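Local coordinates for protein cytochrome c6 (PDB 4EIE) that binds a covalently attached heme c and probably serves as a small soluble electron carrier of the cytochrome c family, at residues Q5-F10 with A72-V77. Residues are numbered along the deposited sequence.
Sequences QGAQIF and AVSQYV. With NA (sodium ion), chain H.
Two alpha-helical segments, 5-10 and 72-77, cross almost at right angles (-94°), axes 7.5 Å apart: the packing of N- and C-terminal helices characteristic of the cytochrome c fold. The nearest CA atoms are those of Gly-6 and Val-73, 4.0 Å apart; a CB on Gly-6 would clash with Ala-72 O and Tyr-76 CB. Ala-72 comes first: its O accepts a CA-H...O contact from Gly-6 CA at 3.5 Å, and Ala-72 CB lies 4.0 Å from Ile-9 CD1. Val-73 (chi1 p) puts CB 3.7 Å from Ile-9 CG2 and CG2 3.9 Å from Phe-10 CB. Tyr-76 (chi1 t) lays its ring over Ala-7, whose CA makes a CH-pi contact 3.8 Å from the ring centroid, while Tyr-76 CE2 meets Phe-10 CG at 3.7 Å. Val-77 CG2, 3.7 Å from Phe-10 CD1, ends the walk beside the heme. Gln-8 faces away, its OE1 binding sodium at 2.4 Å. With no classical hydrogen bond between the segments, the contact consists of close apolar packing plus the CA-H...O and CH-pi contacts, an approach that side-chain-free Gly-6 permits.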
# COMPACT_ATOMS: atom_id res chain seq x y z
N GLN A 5 -9.19 -8.27 7.31
CA GLN A 5 -9.31 -8.30 5.84
C GLN A 5 -8.21 -7.53 5.20
O GLN A 5 -7.66 -7.97 4.23
CB GLN A 5 -10.61 -7.70 5.34
CG GLN A 5 -10.88 -8.04 3.93
CD GLN A 5 -11.92 -7.18 3.33
OE1 GLN A 5 -12.38 -6.23 3.96
NE2 GLN A 5 -12.29 -7.48 2.09
N GLY A 6 -7.87 -6.35 5.71
CA GLY A 6 -6.81 -5.55 5.07
C GLY A 6 -5.50 -6.26 5.06
O GLY A 6 -4.79 -6.25 4.05
N ALA A 7 -5.14 -6.91 6.17
CA ALA A 7 -3.92 -7.69 6.24
C ALA A 7 -3.93 -8.86 5.26
O ALA A 7 -2.93 -9.18 4.65
CB ALA A 7 -3.66 -8.16 7.66
N GLN A 8 -5.08 -9.56 5.19
CA GLN A 8 -5.20 -10.67 4.28
C GLN A 8 -5.04 -10.25 2.81
O GLN A 8 -4.36 -10.90 2.02
CB GLN A 8 -6.55 -11.37 4.48
CG GLN A 8 -6.71 -12.04 5.82
CD GLN A 8 -5.71 -13.14 6.04
OE1 GLN A 8 -5.49 -13.99 5.17
NE2 GLN A 8 -5.05 -13.11 7.19
N ILE A 9 -5.66 -9.12 2.46
CA ILE A 9 -5.54 -8.62 1.11
C ILE A 9 -4.08 -8.27 0.83
O ILE A 9 -3.53 -8.56 -0.23
CB ILE A 9 -6.45 -7.37 0.94
CG1 ILE A 9 -7.91 -7.75 1.02
CG2 ILE A 9 -6.15 -6.66 -0.40
CD1 ILE A 9 -8.80 -6.59 1.39
N PHE A 10 -3.43 -7.63 1.81
CA PHE A 10 -2.04 -7.26 1.68
C PHE A 10 -1.18 -8.49 1.43
O PHE A 10 -0.34 -8.52 0.54
CB PHE A 10 -1.55 -6.49 2.93
CG PHE A 10 -0.18 -5.91 2.74
CD1 PHE A 10 -0.04 -4.62 2.18
CD2 PHE A 10 0.94 -6.60 3.08
CE1 PHE A 10 1.23 -4.09 1.98
CE2 PHE A 10 2.20 -6.04 2.89
CZ PHE A 10 2.33 -4.83 2.34
N ALA A 72 -9.86 -1.36 2.49
CA ALA A 72 -9.38 -2.10 3.60
C ALA A 72 -7.84 -2.23 3.59
O ALA A 72 -7.20 -2.06 4.62
CB ALA A 72 -10.01 -3.49 3.64
N VAL A 73 -7.27 -2.55 2.44
CA VAL A 73 -5.82 -2.69 2.39
C VAL A 73 -5.14 -1.32 2.60
O VAL A 73 -4.06 -1.24 3.17
CB VAL A 73 -5.36 -3.40 1.12
CG1 VAL A 73 -5.43 -2.53 -0.15
CG2 VAL A 73 -3.94 -3.93 1.31
N SER A 74 -5.78 -0.25 2.15
CA SER A 74 -5.23 1.06 2.31
C SER A 74 -5.17 1.47 3.77
O SER A 74 -4.20 2.06 4.22
CB SER A 74 -5.99 2.09 1.47
OG SER A 74 -5.83 1.82 0.08
N GLN A 75 -6.24 1.17 4.51
CA GLN A 75 -6.24 1.40 5.95
C GLN A 75 -5.15 0.58 6.61
O GLN A 75 -4.42 1.08 7.49
CB GLN A 75 -7.60 1.07 6.53
CG GLN A 75 -7.65 1.12 8.06
CD GLN A 75 -7.35 2.50 8.61
OE1 GLN A 75 -7.93 3.49 8.19
NE2 GLN A 75 -6.47 2.55 9.62
N TYR A 76 -5.00 -0.69 6.24
CA TYR A 76 -3.94 -1.52 6.83
C TYR A 76 -2.57 -0.90 6.60
O TYR A 76 -1.76 -0.77 7.52
CB TYR A 76 -4.02 -2.92 6.24
CG TYR A 76 -2.89 -3.80 6.67
CD1 TYR A 76 -2.86 -4.33 7.98
CD2 TYR A 76 -1.88 -4.16 5.80
CE1 TYR A 76 -1.83 -5.17 8.39
CE2 TYR A 76 -0.81 -4.98 6.24
CZ TYR A 76 -0.85 -5.48 7.52
OH TYR A 76 0.16 -6.31 7.95
N VAL A 77 -2.30 -0.50 5.36
CA VAL A 77 -1.03 0.11 5.05
C VAL A 77 -0.81 1.40 5.81
O VAL A 77 0.29 1.67 6.30
CB VAL A 77 -0.88 0.30 3.54
CG1 VAL A 77 0.32 1.18 3.17
CG2 VAL A 77 -0.74 -1.04 2.87
NA NA H . -3.39 -14.77 4.40
O HOH W 1 -4.12 -13.69 2.24